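Local atomic coordinates of Thiol:disulfide interchange protein (Proteus mirabilis, PDB entry 4OD7), a protein that probably acts as a periplasmic disulfide oxidoreductase of the DsbA type, introducing disulfide bonds into folding proteins. Residues Gln10-Ser15 against Lys159-Asn164; Ser29-His34 against Lys95-Thr100; Asn45-Lys50 against Ala178-Val183; Tyr61-Leu66 against Asn149-Met154. The protein carries 1 engineered substitution. All coordinates share one frame; numbering follows the deposited sequence.

In the fold
From the N terminus, contact 1 pairs strand 11-13 with strand 160-162 and closes the widest of the four loops, with contacts 2 and 4 lying wholly within it. Contact 2 joins the redox-site turn to the end of helix 86-99. Contact 3 binds helix 44-51 to the C-terminal helix 172-187; its loop crosses those of contacts 1 and 2 and encloses contact 4. Contact 4, which crosses contact 2, packs the end of strand 58-62 against the cis-proline loop before strand 153-156. Contacts 1 and 4 meet in the sheet through M162 N and M154 O, contacts 2 and 4 through F30 N and H62 NE2, and contacts 1 and 3 through N164 and Y179.

Contact 1 (Gln10-Ser15 against Lys159-Asn164); sequences QYTNLS and KYKMKN
Two first torsions set the CG atoms of the facing tyrosines: Y11 places CG between its backbone N and carbonyl carbon (chi1 74°), while Y160 holds CG anti to its carbonyl carbon (chi1 -52°). The two side chains lie side by side and point the same way, with Y11 CE1 3.3 Å from Y160 CD1. Their ring planes stand at 81°, and the approach is oblique. L14 meets the neighbouring strand differently, crossing K161 at about a right angle and setting its CD1 3.5 Å from K161 CB.

The backbones form an antiparallel ladder. T12 and K161 are the hydrogen-bonded pair, with T12 N to K161 O at 2.7 Å and K161 N to T12 O also at 2.7 Å. Beyond the paired strands, L14 N reaches K159 O at 2.7 Å, and K163 N reaches Q10 O at 3.0 Å. Y160 also touches L186 of helix 172-187, and K163 NZ forms a salt bridge with D165.

Two backbone bonds therefore join the N-terminal edge strand 11-13 to strand 160-162 of the mixed sheet, and one more beyond each end extends the pairing of segments 10-15 and 159-164. The register is set out by these main-chain bonds, while the tyrosines and L14 add apolar packing beside them.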
# COMPACT_ATOMS: atom_id res chain seq x y z
N GLN A 10 13.76 -14.71 -1.56
CA GLN A 10 12.89 -13.67 -2.08
C GLN A 10 11.68 -13.48 -1.17
O GLN A 10 10.84 -12.67 -1.49
CB GLN A 10 12.42 -13.96 -3.51
CG GLN A 10 13.51 -13.99 -4.56
CD GLN A 10 14.12 -15.33 -4.74
OE1 GLN A 10 13.91 -16.24 -3.94
NE2 GLN A 10 14.83 -15.50 -5.84
N TYR A 11 11.55 -14.25 -0.09
CA TYR A 11 10.37 -14.12 0.78
C TYR A 11 10.60 -14.87 2.08
O TYR A 11 11.55 -15.61 2.17
CB TYR A 11 9.12 -14.71 0.11
CG TYR A 11 9.10 -16.25 0.09
CD1 TYR A 11 8.41 -16.96 1.07
CD2 TYR A 11 9.76 -16.97 -0.91
CE1 TYR A 11 8.38 -18.36 1.06
CE2 TYR A 11 9.74 -18.37 -0.92
CZ TYR A 11 9.05 -19.06 0.06
OH TYR A 11 9.02 -20.45 0.04
N THR A 12 9.72 -14.66 3.06
CA THR A 12 9.77 -15.41 4.31
C THR A 12 8.35 -15.86 4.67
O THR A 12 7.38 -15.31 4.16
CB THR A 12 10.35 -14.59 5.49
OG1 THR A 12 9.51 -13.49 5.82
CG2 THR A 12 11.75 -14.11 5.18
N ASN A 13 8.22 -16.87 5.54
CA ASN A 13 6.90 -17.39 5.91
C ASN A 13 6.29 -16.56 7.05
O ASN A 13 6.99 -16.24 8.00
CB ASN A 13 7.00 -18.85 6.37
CG ASN A 13 7.31 -19.81 5.23
OD1 ASN A 13 8.10 -20.72 5.41
ND2 ASN A 13 6.72 -19.60 4.08
N LEU A 14 5.02 -16.19 6.99
CA LEU A 14 4.44 -15.56 8.17
C LEU A 14 4.40 -16.60 9.27
O LEU A 14 4.02 -17.73 9.01
CB LEU A 14 3.05 -15.01 7.89
CG LEU A 14 2.94 -13.51 7.54
CD1 LEU A 14 3.57 -13.17 6.23
CD2 LEU A 14 1.45 -13.17 7.51
N SER A 15 4.72 -16.21 10.50
CA SER A 15 4.69 -17.15 11.62
C SER A 15 3.25 -17.53 12.04
O SER A 15 3.05 -18.61 12.57
CB SER A 15 5.49 -16.59 12.81
OG SER A 15 4.93 -15.40 13.35
N LYS A 159 0.29 -15.84 3.85
CA LYS A 159 1.27 -16.85 4.29
C LYS A 159 2.73 -16.49 3.96
O LYS A 159 3.62 -16.86 4.72
CB LYS A 159 0.92 -18.26 3.76
CG LYS A 159 1.17 -18.54 2.29
CD LYS A 159 0.82 -20.01 1.97
CE LYS A 159 -0.05 -20.14 0.70
NZ LYS A 159 -0.27 -21.56 0.22
N TYR A 160 2.99 -15.79 2.85
CA TYR A 160 4.36 -15.47 2.45
C TYR A 160 4.62 -13.98 2.48
O TYR A 160 3.91 -13.23 1.83
CB TYR A 160 4.68 -15.96 1.04
CG TYR A 160 4.39 -17.42 0.73
CD1 TYR A 160 5.09 -18.43 1.38
CD2 TYR A 160 3.41 -17.79 -0.20
CE1 TYR A 160 4.85 -19.77 1.10
CE2 TYR A 160 3.16 -19.14 -0.48
CZ TYR A 160 3.88 -20.12 0.18
OH TYR A 160 3.66 -21.47 -0.07
N LYS A 161 5.63 -13.55 3.23
CA LYS A 161 6.03 -12.15 3.23
C LYS A 161 7.21 -11.92 2.30
O LYS A 161 8.30 -12.48 2.46
CB LYS A 161 6.35 -11.70 4.65
CG LYS A 161 6.64 -10.22 4.76
CD LYS A 161 6.93 -9.81 6.18
CE LYS A 161 5.57 -9.69 6.91
NZ LYS A 161 5.59 -9.10 8.29
N MET A 162 6.96 -11.08 1.29
CA MET A 162 8.02 -10.65 0.37
C MET A 162 9.25 -10.08 1.07
O MET A 162 9.14 -9.37 2.06
CB MET A 162 7.50 -9.61 -0.60
CG MET A 162 6.47 -10.11 -1.53
SD MET A 162 7.03 -11.40 -2.63
CE MET A 162 8.21 -10.65 -3.73
N LYS A 163 10.41 -10.46 0.56
CA LYS A 163 11.69 -9.93 0.98
C LYS A 163 12.22 -8.98 -0.07
O LYS A 163 12.84 -9.40 -1.04
CB LYS A 163 12.67 -11.07 1.20
CG LYS A 163 13.73 -10.75 2.18
CD LYS A 163 14.54 -11.98 2.53
CE LYS A 163 16.02 -11.76 2.21
NZ LYS A 163 16.73 -10.95 3.21
N ASN A 164 11.92 -7.70 0.11
CA ASN A 164 12.17 -6.67 -0.91
C ASN A 164 13.66 -6.50 -1.19
O ASN A 164 14.04 -6.06 -2.27
CB ASN A 164 11.52 -5.34 -0.53
CG ASN A 164 9.98 -5.39 -0.58
OD1 ASN A 164 9.39 -6.44 -0.74
ND2 ASN A 164 9.34 -4.25 -0.35

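Contact 2 (Ser29-His34 against Lys95-Thr100). Engineered in segment 29-34: S32 (natural residue Cys).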
# COMPACT_ATOMS: atom_id res chain seq x y z
N SER A 29 2.57 3.76 3.66
CA SER A 29 2.26 5.01 4.32
C SER A 29 2.58 6.18 3.37
O SER A 29 3.60 6.18 2.66
CB SER A 29 3.08 5.17 5.62
OG SER A 29 2.87 6.44 6.21
N PHE A 30 1.70 7.17 3.36
CA PHE A 30 1.94 8.38 2.60
C PHE A 30 3.11 9.14 3.17
O PHE A 30 3.70 9.96 2.49
CB PHE A 30 0.73 9.26 2.59
CG PHE A 30 -0.32 8.80 1.65
CD1 PHE A 30 -0.08 8.84 0.26
CD2 PHE A 30 -1.55 8.35 2.12
CE1 PHE A 30 -1.06 8.45 -0.65
CE2 PHE A 30 -2.54 7.95 1.22
CZ PHE A 30 -2.27 7.99 -0.18
N TYR A 31 3.48 8.82 4.40
CA TYR A 31 4.63 9.45 5.06
C TYR A 31 6.00 8.86 4.74
O TYR A 31 6.99 9.50 4.93
CB TYR A 31 4.44 9.39 6.56
CG TYR A 31 3.47 10.40 7.12
CD1 TYR A 31 3.89 11.69 7.39
CD2 TYR A 31 2.15 10.06 7.39
CE1 TYR A 31 3.04 12.61 7.94
CE2 TYR A 31 1.29 11.00 7.94
CZ TYR A 31 1.75 12.27 8.20
OH TYR A 31 0.97 13.23 8.75
N SER A 32 6.00 7.66 4.19
CA SER A 32 7.17 6.86 3.98
C SER A 32 7.90 7.22 2.66
O SER A 32 7.34 7.10 1.56
CB SER A 32 6.73 5.39 4.01
OG SER A 32 7.64 4.55 3.36
N PRO A 33 9.16 7.69 2.75
CA PRO A 33 9.86 7.94 1.50
C PRO A 33 10.05 6.67 0.70
O PRO A 33 9.96 6.71 -0.50
CB PRO A 33 11.20 8.54 1.96
CG PRO A 33 10.94 9.07 3.28
CD PRO A 33 9.93 8.17 3.91
N HIS A 34 10.28 5.55 1.34
CA HIS A 34 10.39 4.30 0.61
C HIS A 34 9.07 3.93 -0.10
O HIS A 34 9.08 3.37 -1.17
CB HIS A 34 10.81 3.19 1.56
CG HIS A 34 12.27 3.22 1.92
ND1 HIS A 34 12.71 3.80 3.08
CD2 HIS A 34 13.37 2.73 1.31
CE1 HIS A 34 14.02 3.68 3.16
NE2 HIS A 34 14.45 3.04 2.09
N LYS A 95 2.57 13.91 -2.40
CA LYS A 95 3.16 15.22 -2.62
C LYS A 95 2.92 16.15 -1.43
O LYS A 95 3.85 16.80 -0.96
CB LYS A 95 2.62 15.82 -3.91
CG LYS A 95 3.06 17.21 -4.14
CD LYS A 95 2.44 17.86 -5.33
CE LYS A 95 2.74 19.35 -5.26
NZ LYS A 95 4.19 19.63 -5.16
N GLY A 96 1.69 16.21 -0.95
CA GLY A 96 1.36 17.13 0.10
C GLY A 96 2.03 16.75 1.39
O GLY A 96 2.35 17.59 2.17
N ILE A 97 2.28 15.48 1.61
CA ILE A 97 3.00 15.08 2.79
C ILE A 97 4.51 15.31 2.59
O ILE A 97 5.15 15.95 3.40
CB ILE A 97 2.78 13.59 3.15
CG1 ILE A 97 1.32 13.31 3.46
CG2 ILE A 97 3.71 13.19 4.31
CD1 ILE A 97 0.83 13.90 4.75
N GLN A 98 5.06 14.80 1.52
CA GLN A 98 6.49 14.71 1.41
C GLN A 98 7.21 15.75 0.62
O GLN A 98 8.38 15.99 0.86
CB GLN A 98 6.83 13.34 0.83
CG GLN A 98 6.41 12.32 1.78
CD GLN A 98 7.01 11.03 1.51
OE1 GLN A 98 8.20 10.95 1.25
NE2 GLN A 98 6.17 9.98 1.52
N GLU A 99 6.52 16.39 -0.31
CA GLU A 99 7.15 17.30 -1.25
C GLU A 99 6.98 18.73 -0.79
O GLU A 99 7.92 19.51 -0.82
CB GLU A 99 6.55 17.13 -2.62
CG GLU A 99 7.24 17.97 -3.65
CD GLU A 99 6.73 17.68 -5.03
OE1 GLU A 99 6.29 16.55 -5.27
OE2 GLU A 99 6.72 18.61 -5.86
N THR A 100 5.75 19.12 -0.54
CA THR A 100 5.45 20.49 -0.17
C THR A 100 5.17 20.60 1.32
O THR A 100 5.29 21.67 1.87
CB THR A 100 4.24 21.05 -0.98
OG1 THR A 100 3.12 20.18 -0.86
CG2 THR A 100 4.57 21.11 -2.44
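Q98 NE2 is gripped by two backbone carbonyls at once, donating to F30 O at 2.7 Å and to S32 O at 3.1 Å. Both acceptors lie close to the plane of the Q98 amide but in different directions from the nitrogen, as expected when each takes one of its two N-H groups; each N-H...O angle is 161°. Relative to the carbonyls, the donor is above the plane in both cases, most steeply at S32 O. The Q98 chain runs extended beyond CG, and its OE1 lies 3.4 Å from P33 CA.

One residue earlier, I97 lies against Y31. Its CG2, anti to the backbone N, comes 3.4 Å from Y31 CD1, while I97 CD1 makes a CH-pi contact over one ring face, 4.3 Å from the Y31 centroid, 24° off the normal and displaced toward the rim. I97 CG1 also meets F30 CB at 4.2 Å. The polar end of Y31 is held elsewhere, its OH bonding to L69 N.

The acceptors belong to a type I turn, S29 to S32, in which S29 OG accepts from Y31 N at 3.1 Å, an ST turn. S32 is an engineered serine at a position of the natural redox disulfide; its OG caps C35 N at the start of helix 33-41 and bonds an acidic side chain of the bound peptide. By clamping both carbonyls, the amide of Q98 fastens the turn leading into the redox-site helix to helix 86-99. It would tend to stabilise partial negative charge mainly on F30 O, the acceptor of the shorter bond, and less on S32 O.

Contact 3 (Asn45-Lys50 against Ala178-Val183)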
# COMPACT_ATOMS: atom_id res chain seq x y z
N ASN A 45 4.40 -1.75 -7.30
CA ASN A 45 3.06 -2.31 -7.05
C ASN A 45 2.14 -2.25 -8.28
O ASN A 45 1.35 -3.14 -8.52
CB ASN A 45 2.33 -1.63 -5.90
CG ASN A 45 1.98 -0.20 -6.19
OD1 ASN A 45 2.81 0.56 -6.64
ND2 ASN A 45 0.73 0.15 -6.00
N SER A 46 2.28 -1.21 -9.08
CA SER A 46 1.48 -1.10 -10.26
C SER A 46 1.93 -2.11 -11.34
O SER A 46 1.09 -2.65 -12.02
CB SER A 46 1.44 0.35 -10.71
OG SER A 46 2.71 0.89 -10.77
N THR A 47 3.22 -2.36 -11.49
CA THR A 47 3.69 -3.40 -12.40
C THR A 47 3.13 -4.75 -11.99
O THR A 47 2.66 -5.52 -12.81
CB THR A 47 5.24 -3.49 -12.42
OG1 THR A 47 5.77 -2.29 -12.96
CG2 THR A 47 5.74 -4.67 -13.27
N VAL A 48 3.13 -4.97 -10.68
CA VAL A 48 2.64 -6.19 -10.07
C VAL A 48 1.14 -6.37 -10.31
O VAL A 48 0.69 -7.46 -10.69
CB VAL A 48 2.94 -6.18 -8.56
CG1 VAL A 48 2.14 -7.23 -7.82
CG2 VAL A 48 4.43 -6.38 -8.32
N GLU A 49 0.38 -5.31 -10.09
CA GLU A 49 -1.05 -5.34 -10.27
C GLU A 49 -1.40 -5.64 -11.72
O GLU A 49 -2.33 -6.38 -12.00
CB GLU A 49 -1.66 -4.00 -9.82
CG GLU A 49 -1.68 -3.76 -8.32
CD GLU A 49 -1.64 -2.28 -7.90
OE1 GLU A 49 -1.86 -1.40 -8.76
OE2 GLU A 49 -1.39 -2.02 -6.70
N LYS A 50 -0.59 -5.13 -12.65
CA LYS A 50 -0.81 -5.35 -14.08
C LYS A 50 -0.50 -6.78 -14.57
O LYS A 50 -0.91 -7.17 -15.68
CB LYS A 50 0.04 -4.37 -14.88
CG LYS A 50 -0.53 -2.97 -14.97
CD LYS A 50 0.34 -2.05 -15.83
CE LYS A 50 -0.51 -1.09 -16.65
NZ LYS A 50 0.32 -0.11 -17.38
N ALA A 178 11.09 -7.86 -12.07
CA ALA A 178 11.61 -8.96 -11.30
C ALA A 178 10.73 -9.19 -10.10
O ALA A 178 10.59 -10.30 -9.66
CB ALA A 178 13.02 -8.67 -10.86
N TYR A 179 10.22 -8.12 -9.51
CA TYR A 179 9.34 -8.20 -8.35
C TYR A 179 8.05 -8.88 -8.75
O TYR A 179 7.58 -9.80 -8.08
CB TYR A 179 9.01 -6.82 -7.77
CG TYR A 179 8.51 -6.86 -6.33
CD1 TYR A 179 7.18 -7.15 -6.03
CD2 TYR A 179 9.37 -6.60 -5.26
CE1 TYR A 179 6.73 -7.20 -4.72
CE2 TYR A 179 8.93 -6.64 -3.96
CZ TYR A 179 7.61 -6.93 -3.69
OH TYR A 179 7.19 -6.97 -2.37
N SER A 180 7.51 -8.41 -9.87
CA SER A 180 6.28 -8.95 -10.45
C SER A 180 6.44 -10.41 -10.82
O SER A 180 5.49 -11.17 -10.75
CB SER A 180 5.89 -8.16 -11.69
OG SER A 180 4.90 -8.87 -12.41
N ASP A 181 7.64 -10.78 -11.25
CA ASP A 181 7.98 -12.16 -11.57
C ASP A 181 7.86 -13.06 -10.33
O ASP A 181 7.24 -14.11 -10.39
CB ASP A 181 9.39 -12.18 -12.13
CG ASP A 181 9.65 -13.32 -13.08
OD1 ASP A 181 8.69 -13.92 -13.62
OD2 ASP A 181 10.86 -13.58 -13.30
N VAL A 182 8.48 -12.66 -9.22
CA VAL A 182 8.44 -13.43 -7.95
C VAL A 182 7.02 -13.62 -7.39
O VAL A 182 6.70 -14.68 -6.87
CB VAL A 182 9.35 -12.79 -6.88
CG1 VAL A 182 9.26 -13.52 -5.56
CG2 VAL A 182 10.76 -12.81 -7.37
N VAL A 183 6.20 -12.57 -7.42
CA VAL A 183 4.84 -12.62 -6.89
C VAL A 183 3.99 -13.67 -7.57
O VAL A 183 3.33 -14.46 -6.89
CB VAL A 183 4.14 -11.27 -7.02
CG1 VAL A 183 2.66 -11.38 -6.64
CG2 VAL A 183 4.85 -10.28 -6.14
O HOH W 1 2.64 -9.45 -10.83
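The Y179 ring meets V48 obliquely, with V48 CG2 3.7 Å from Y179 CD1; F38 adds an edge-to-face pair with the same ring. Y179 OH points on to N164 OD1, its hydrogen-bond partner, which ties the ring to N164, just past strand 160-162.

V48 makes the largest contribution to the contact, using both methyls. CG2 also rests 3.8 Å from S180 CA, at the closest backbone approach, while CG1, anti to the backbone N (chi1 165°), reaches V183 CG1 at 4.3 Å. Beside it T47 CG2 touches S180 CB at 3.8 Å.

No direct hydrogen bond joins the segments. A water bridges them instead, 2.8 Å from V48 O and 2.8 Å from S180 OG, and S180 OG bonds N51 ND2 as well.

The axes of segments 45-50 and 178-183 approach to 8.6 Å and cross at -45°, with V48 and S180 nearest each other, CA to CA. Helix 44-51 belongs to the connection between parallel strands 24-28 and 58-62, a beta-alpha-beta crossover. Its packing beside the C-terminal helix matches the thioredoxin fold, where the crossover and the last helix share one side of the central sheet.

Contact 4 (Tyr61-Leu66 against Asn149-Met154)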
# COMPACT_ATOMS: atom_id res chain seq x y z
N TYR A 61 -3.47 -1.38 1.85
CA TYR A 61 -3.83 -0.82 3.15
C TYR A 61 -2.82 0.21 3.61
O TYR A 61 -1.63 0.04 3.42
CB TYR A 61 -3.94 -1.92 4.18
CG TYR A 61 -5.03 -2.96 3.90
CD1 TYR A 61 -6.17 -2.64 3.18
CD2 TYR A 61 -4.88 -4.27 4.36
CE1 TYR A 61 -7.15 -3.63 2.93
CE2 TYR A 61 -5.83 -5.24 4.13
CZ TYR A 61 -6.95 -4.93 3.42
OH TYR A 61 -7.86 -5.94 3.22
N HIS A 62 -3.33 1.28 4.23
CA HIS A 62 -2.49 2.33 4.81
C HIS A 62 -2.24 2.04 6.31
O HIS A 62 -3.09 1.44 7.03
CB HIS A 62 -3.14 3.69 4.63
CG HIS A 62 -2.25 4.83 4.99
ND1 HIS A 62 -2.11 5.30 6.28
CD2 HIS A 62 -1.46 5.62 4.22
CE1 HIS A 62 -1.27 6.32 6.29
NE2 HIS A 62 -0.86 6.54 5.06
N VAL A 63 -1.04 2.40 6.75
CA VAL A 63 -0.66 2.16 8.12
C VAL A 63 -0.75 3.44 8.97
O VAL A 63 -0.51 4.53 8.51
CB VAL A 63 0.78 1.57 8.20
CG1 VAL A 63 0.92 0.28 7.35
CG2 VAL A 63 1.82 2.61 7.81
N ASP A 64 -1.06 3.28 10.25
CA ASP A 64 -1.26 4.41 11.14
C ASP A 64 0.01 4.89 11.75
O ASP A 64 0.06 6.01 12.25
CB ASP A 64 -2.18 4.04 12.30
CG ASP A 64 -3.62 3.81 11.90
OD1 ASP A 64 -4.01 4.01 10.73
OD2 ASP A 64 -4.34 3.36 12.80
N PHE A 65 1.04 4.04 11.73
CA PHE A 65 2.15 4.21 12.66
C PHE A 65 3.26 5.16 12.20
O PHE A 65 4.16 5.44 12.98
CB PHE A 65 2.77 2.84 13.07
CG PHE A 65 3.22 1.95 11.92
CD1 PHE A 65 4.42 2.13 11.29
CD2 PHE A 65 2.46 0.86 11.55
CE1 PHE A 65 4.82 1.31 10.29
CE2 PHE A 65 2.87 0.04 10.54
CZ PHE A 65 4.05 0.25 9.91
N LEU A 66 3.16 5.69 11.00
CA LEU A 66 4.08 6.73 10.59
C LEU A 66 3.35 8.05 10.53
O LEU A 66 2.20 8.10 10.12
CB LEU A 66 4.71 6.41 9.26
CG LEU A 66 5.58 5.14 9.23
CD1 LEU A 66 6.15 4.90 7.83
CD2 LEU A 66 6.69 5.22 10.26
N ASN A 149 5.35 -3.94 10.55
CA ASN A 149 6.08 -3.00 11.39
C ASN A 149 6.83 -1.99 10.56
O ASN A 149 7.36 -1.04 11.10
CB ASN A 149 7.11 -3.76 12.25
CG ASN A 149 6.47 -4.59 13.35
OD1 ASN A 149 5.51 -4.17 13.99
ND2 ASN A 149 7.03 -5.77 13.58
N GLY A 150 6.89 -2.22 9.25
CA GLY A 150 7.62 -1.38 8.35
C GLY A 150 6.96 -1.44 6.99
O GLY A 150 6.29 -2.41 6.66
N VAL A 151 7.14 -0.38 6.22
CA VAL A 151 6.55 -0.25 4.91
C VAL A 151 7.56 0.31 3.94
O VAL A 151 8.43 1.10 4.31
CB VAL A 151 5.31 0.68 4.90
CG1 VAL A 151 4.10 -0.00 5.55
CG2 VAL A 151 5.61 2.03 5.54
N PRO A 152 7.41 -0.00 2.66
CA PRO A 152 6.40 -0.80 1.96
C PRO A 152 6.46 -2.30 2.32
O PRO A 152 7.53 -2.79 2.61
CB PRO A 152 6.76 -0.55 0.50
CG PRO A 152 8.15 -0.19 0.47
CD PRO A 152 8.41 0.55 1.72
N ALA A 153 5.34 -3.00 2.34
CA ALA A 153 5.36 -4.43 2.62
C ALA A 153 4.26 -5.11 1.84
O ALA A 153 3.26 -4.50 1.61
CB ALA A 153 5.18 -4.66 4.09
N MET A 154 4.44 -6.36 1.42
CA MET A 154 3.42 -7.10 0.65
C MET A 154 3.39 -8.55 1.16
O MET A 154 4.44 -9.15 1.41
CB MET A 154 3.72 -7.03 -0.86
CG MET A 154 2.65 -7.49 -1.81
SD MET A 154 3.14 -7.47 -3.54
CE MET A 154 3.24 -5.73 -3.88
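V151 and V63, both buried, form the aliphatic centre of the contact with L66, whereas the other side is more accessible to solvent, with F65 partly exposed and N149 exposed. The V63 and V151 side chains slide past each other in opposite directions and bring V63 CG1 to 3.7 Å from V151 CG1. On its other branch V151 meets L66 tip to tip, with L66 CD1 3.7 Å from V151 CG2. The first torsion of V151 (chi1 -74°) divides the work, setting CG1 anti to the carbonyl carbon, for V63, and CG2 between N and C, for L66. F27 and C35 also touch V151.

Toward the exposed N149, the contact becomes side chain against backbone. F65 holds CG between its own N and carbonyl carbon (chi1 55°), and the ring end meets the main chain obliquely, with CE1 3.6 Å from N149 O and CZ 3.8 Å from G150 N. One face of this ring is covered from within its own segment, by V63 CG2 3.8 Å above its centre.

The V151-P152 peptide is cis, and P152 packs on H34 and C35, so this is the cis-proline loop that sits beside the redox site in thioredoxin-fold oxidoreductases. V151 makes backbone hydrogen bonds with the bound peptide, while F65 and L66 pack on the peptide backbone. Aliphatic packing and the contact of the F65 ring with the 149-150 backbone join segments 61-66 and 149-154, without a hydrogen bond; polar backbone groups of V151 serve the ligand, consistent with a peptide-binding groove of hydrophobic walls.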